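Local coordinates for glutaredoxin-2 (Vaccinia virus, PDB 2G2Q), which transfers disulfides from a membrane-associated viral redox partner to viral membrane proteins, as a thioredoxin-fold oxidoreductase needed for virion morphogenesis, at residues Glu17-Ser20 against Asp21-Glu25; Ser100-Leu104 against Glu105-Ser109. All coordinates share one frame; numbering follows the deposited sequence.

Contact 1 of 2, residues Glu17-Ser20 against Asp21-Glu25; sequences ENVS and DAVEE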
loop_
_atom_site.group_PDB
_atom_site.type_symbol
_atom_site.label_atom_id
_atom_site.label_comp_id
_atom_site.label_asym_id
_atom_site.label_seq_id
_atom_site.Cartn_x
_atom_site.Cartn_y
_atom_site.Cartn_z
ATOM N N GLU A 17 -2.315 7.299 4.607
ATOM C CA GLU A 17 -2.526 7.600 6.023
ATOM C C GLU A 17 -3.609 6.759 6.698
ATOM O O GLU A 17 -3.388 6.234 7.793
ATOM C CB GLU A 17 -2.822 9.080 6.224
ATOM C CG GLU A 17 -1.571 9.945 6.239
ATOM C CD GLU A 17 -1.859 11.425 6.038
ATOM O OE1 GLU A 17 -3.045 11.821 5.982
ATOM O OE2 GLU A 17 -0.881 12.196 5.951
ATOM N N ASN A 18 -4.772 6.618 6.058
ATOM C CA ASN A 18 -5.825 5.751 6.617
ATOM C C ASN A 18 -5.440 4.278 6.655
ATOM O O ASN A 18 -5.771 3.563 7.591
ATOM C CB ASN A 18 -7.173 5.966 5.919
ATOM C CG ASN A 18 -7.778 7.308 6.257
ATOM O OD1 ASN A 18 -8.173 8.067 5.371
ATOM N ND2 ASN A 18 -7.818 7.632 7.547
ATOM N N VAL A 19 -4.717 3.836 5.643
ATOM C CA VAL A 19 -4.209 2.477 5.642
ATOM C C VAL A 19 -3.183 2.258 6.765
ATOM O O VAL A 19 -3.337 1.328 7.545
ATOM C CB VAL A 19 -3.674 2.083 4.268
ATOM C CG1 VAL A 19 -2.978 0.725 4.335
ATOM C CG2 VAL A 19 -4.831 2.046 3.268
ATOM N N SER A 20 -2.174 3.130 6.876
ATOM C CA SER A 20 -1.226 3.061 8.000
ATOM C C SER A 20 -1.915 3.056 9.349
ATOM O O SER A 20 -1.520 2.303 10.246
ATOM C CB SER A 20 -0.233 4.216 7.963
ATOM O OG SER A 20 0.567 4.129 6.797
ATOM N N ASP A 21 -2.927 3.909 9.500
ATOM C CA ASP A 21 -3.706 3.977 10.729
ATOM C C ASP A 21 -4.301 2.636 11.110
ATOM O O ASP A 21 -4.161 2.201 12.251
ATOM C CB ASP A 21 -4.802 5.021 10.620
ATOM C CG ASP A 21 -4.318 6.394 10.990
ATOM O OD1 ASP A 21 -3.124 6.694 10.751
ATOM O OD2 ASP A 21 -5.125 7.175 11.542
ATOM N N ALA A 22 -4.951 1.991 10.140
ATOM C CA ALA A 22 -5.551 0.680 10.325
ATOM C C ALA A 22 -4.471 -0.330 10.680
ATOM O O ALA A 22 -4.639 -1.147 11.589
ATOM C CB ALA A 22 -6.271 0.250 9.062
ATOM N N VAL A 23 -3.354 -0.256 9.966
ATOM C CA VAL A 23 -2.257 -1.190 10.183
ATOM C C VAL A 23 -1.599 -1.001 11.565
ATOM O O VAL A 23 -1.043 -1.950 12.125
ATOM C CB VAL A 23 -1.242 -1.140 9.028
ATOM C CG1 VAL A 23 -0.121 -2.118 9.259
ATOM C CG2 VAL A 23 -1.940 -1.473 7.707
ATOM N N GLU A 24 -1.718 0.202 12.129
ATOM C CA GLU A 24 -1.199 0.481 13.475
ATOM C C GLU A 24 -1.896 -0.324 14.567
ATOM O O GLU A 24 -1.302 -0.614 15.609
ATOM C CB GLU A 24 -1.283 1.973 13.810
ATOM C CG GLU A 24 -0.168 2.821 13.202
ATOM C CD GLU A 24 1.197 2.561 13.830
ATOM O OE1 GLU A 24 1.310 2.662 15.074
ATOM O OE2 GLU A 24 2.158 2.269 13.074
ATOM N N GLU A 25 -3.152 -0.688 14.330
ATOM C CA GLU A 25 -3.901 -1.477 15.303
ATOM C C GLU A 25 -3.350 -2.902 15.421
ATOM O O GLU A 25 -3.713 -3.647 16.321
ATOM C CB GLU A 25 -5.388 -1.446 14.961
ATOM C CG GLU A 25 -5.996 -0.070 15.234
ATOM C CD GLU A 25 -7.338 0.162 14.554
ATOM O OE1 GLU A 25 -8.241 0.751 15.195
ATOM O OE2 GLU A 25 -7.488 -0.238 13.381
#

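Contact 2 of 2, residues Ser100-Leu104 against Glu105-Ser109; sequences SLVNL and EILKS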
loop_
_atom_site.group_PDB
_atom_site.type_symbol
_atom_site.label_atom_id
_atom_site.label_comp_id
_atom_site.label_asym_id
_atom_site.label_seq_id
_atom_site.Cartn_x
_atom_site.Cartn_y
_atom_site.Cartn_z
ATOM N N SER A 100 -13.952 3.750 7.037
ATOM C CA SER A 100 -14.595 2.831 6.076
ATOM C C SER A 100 -13.857 2.586 4.750
ATOM O O SER A 100 -14.232 1.709 3.977
ATOM C CB SER A 100 -15.995 3.343 5.757
ATOM O OG SER A 100 -16.758 3.453 6.939
ATOM N N LEU A 101 -12.849 3.406 4.484
ATOM C CA LEU A 101 -11.912 3.194 3.401
ATOM C C LEU A 101 -11.202 1.839 3.581
ATOM O O LEU A 101 -10.936 1.123 2.605
ATOM C CB LEU A 101 -10.890 4.330 3.434
ATOM C CG LEU A 101 -9.927 4.609 2.284
ATOM C CD1 LEU A 101 -8.779 3.590 2.200
ATOM C CD2 LEU A 101 -10.687 4.716 0.961
ATOM N N VAL A 102 -10.885 1.520 4.839
ATOM C CA VAL A 102 -10.226 0.276 5.198
ATOM C C VAL A 102 -11.122 -0.555 6.113
ATOM O O VAL A 102 -11.732 -0.046 7.060
ATOM C CB VAL A 102 -8.855 0.493 5.913
ATOM C CG1 VAL A 102 -8.016 -0.774 5.837
ATOM C CG2 VAL A 102 -8.078 1.660 5.322
ATOM N N ASN A 103 -11.208 -1.837 5.801
ATOM C CA ASN A 103 -11.868 -2.794 6.652
ATOM C C ASN A 103 -10.783 -3.644 7.308
ATOM O O ASN A 103 -10.133 -4.459 6.649
ATOM C CB ASN A 103 -12.817 -3.637 5.817
ATOM C CG ASN A 103 -13.578 -4.629 6.637
ATOM O OD1 ASN A 103 -13.020 -5.287 7.513
ATOM N ND2 ASN A 103 -14.865 -4.758 6.352
ATOM N N LEU A 104 -10.573 -3.420 8.600
ATOM C CA LEU A 104 -9.449 -3.984 9.329
ATOM C C LEU A 104 -9.490 -5.514 9.321
ATOM O O LEU A 104 -8.475 -6.184 9.092
ATOM C CB LEU A 104 -9.483 -3.476 10.769
ATOM C CG LEU A 104 -8.229 -3.250 11.618
ATOM C CD1 LEU A 104 -8.596 -3.458 13.093
ATOM C CD2 LEU A 104 -7.034 -4.123 11.212
ATOM N N GLU A 105 -10.670 -6.068 9.553
ATOM C CA GLU A 105 -10.803 -7.511 9.686
ATOM C C GLU A 105 -10.414 -8.252 8.398
ATOM O O GLU A 105 -9.833 -9.337 8.458
ATOM C CB GLU A 105 -12.212 -7.884 10.173
ATOM C CG GLU A 105 -12.639 -7.169 11.486
ATOM C CD GLU A 105 -11.842 -7.608 12.727
ATOM O OE1 GLU A 105 -10.584 -7.644 12.684
ATOM O OE2 GLU A 105 -12.482 -7.911 13.760
ATOM N N ILE A 106 -10.707 -7.658 7.242
ATOM C CA ILE A 106 -10.297 -8.252 5.967
ATOM C C ILE A 106 -8.804 -8.025 5.737
ATOM O O ILE A 106 -8.100 -8.914 5.245
ATOM C CB ILE A 106 -11.136 -7.729 4.768
ATOM C CG1 ILE A 106 -12.618 -8.093 4.955
ATOM C CG2 ILE A 106 -10.618 -8.296 3.444
ATOM C CD1 ILE A 106 -13.562 -7.383 3.970
ATOM N N LEU A 107 -8.326 -6.843 6.115
ATOM C CA LEU A 107 -6.917 -6.523 5.982
ATOM C C LEU A 107 -6.069 -7.451 6.864
ATOM O O LEU A 107 -5.056 -7.979 6.410
ATOM C CB LEU A 107 -6.649 -5.045 6.291
ATOM C CG LEU A 107 -5.200 -4.593 6.125
ATOM C CD1 LEU A 107 -4.673 -4.800 4.691
ATOM C CD2 LEU A 107 -5.034 -3.154 6.543
ATOM N N LYS A 108 -6.501 -7.662 8.109
ATOM C CA LYS A 108 -5.818 -8.589 8.995
ATOM C C LYS A 108 -5.694 -9.982 8.359
ATOM O O LYS A 108 -4.586 -10.537 8.291
ATOM C CB LYS A 108 -6.490 -8.672 10.369
ATOM C CG LYS A 108 -5.625 -9.428 11.385
ATOM C CD LYS A 108 -6.239 -9.545 12.792
ATOM C CE LYS A 108 -5.182 -10.112 13.768
ATOM N NZ LYS A 108 -5.569 -10.073 15.219
ATOM N N SER A 109 -6.822 -10.527 7.894
ATOM C CA SER A 109 -6.847 -11.823 7.204
ATOM C C SER A 109 -5.855 -11.872 6.050
ATOM O O SER A 109 -5.075 -12.822 5.954
ATOM C CB SER A 109 -8.236 -12.144 6.639
ATOM O OG SER A 109 -9.242 -12.092 7.626
#

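Contact 1 of 2, residues Glu17-Ser20 against Asp21-Glu25
Val-19 and Val-23, one helical turn apart, lie side by side and point the same way, CG1 of Val-19 meeting CG2 of Val-23 at 4.2 Å. In Val-23 the first torsion sets CG1 anti to the backbone N (chi1 -179°), which leaves CG2 beside that N and over the preceding turn, 3.1 Å from Val-19 O. The same oxygen takes the N-H of Val-23, N to O 2.9 Å. In chain order strand 3-9, helix 14-24 and strand 30-36 form a beta-alpha-beta unit of this thioredoxin fold, the two strands running parallel. Both valines are buried and lay the helix against the sheet: Val-23 packs on Leu-5 and Ile-7 of strand 3-9, Val-19 on Val-71 and Ile-73 of strand 71-77. Asp-21, an exposed residue, brings OD1 to 3.0 Å from Glu-17 O, a pair of acceptors and so not a hydrogen bond, while its own N bonds to that oxygen at 2.9 Å. In Glu-24, chi1 of -80° keeps CG beside the backbone N and 3.3 Å from Ser-20 O, the acceptor for Glu-24 N at 2.8 Å. The hydroxyl of Ser-20 is hydrogen-bonded to Cys-16 O and His-34 NE2.

Contact 2 of 2, residues Ser100-Leu104 against Glu105-Ser109
Asn-103 meets Ile-106 across the first turn of helix 104-113, where the asparagine is the N-cap: its OD1 accepts from Ile-106 N at 3.3 Å, a weak bond in length but fairly straight (159° at the hydrogen). CG stands anti to the backbone N (chi1 -178°), a setting that brings the carboxamide forward over the opening turn.

Among the backbone bonds, Asn-103 O receives Leu-107 N at 3.0 Å, together with a weak bond from Ile-106 N. The Ile-106 N-H is therefore shared between the side-chain and main-chain oxygens of one residue. One residue on, Lys-108 N reaches Leu-104 O at 2.7 Å.

Packing contacts complete the turn. Ile-106 crosses the Asn-103 side chain at a slant, its CD1 methyl 3.8 Å from both CG and ND2 of the polar carboxamide. The apolar pair is Val-102 with Leu-107: from the loop before the helix, Val-102 turns CG1 to CD2 of Leu-107 at 3.9 Å. Leu-107 is buried, and both of these residues also pack on helix 14-24. The loop and helix start are thereby fastened to the neighbouring helix of the thioredoxin fold.

Further along, the hydroxyl and the amide of a single serine converge on one carbonyl: Ser-109 OG donates to Glu-105 O at 2.9 Å, tilted 15° from the carbonyl plane, and Ser-109 N bonds to the same oxygen.

Contact 1 is partly buried and lies within one helix, 14-24, whereas contact 2 is a surface contact joining a loop to the start of helix 104-113. Both carry helical main-chain bonds; contact 2 adds the side-chain cap of Asn-103, which helps satisfy an amide of the opening turn. The two meet directly, their centres about 10 Å apart. Helix 14-24 packs on helix 104-113, with Val-23 CG2 3.7 Å from Leu-107 CD2, and on the loop before it, with Ala-22 CB 3.8 Å from Val-102 CG1. A further packing contact sets the carboxylate oxygen Glu-25 OE2 3.4 Å from the methyl Leu-104 CD1.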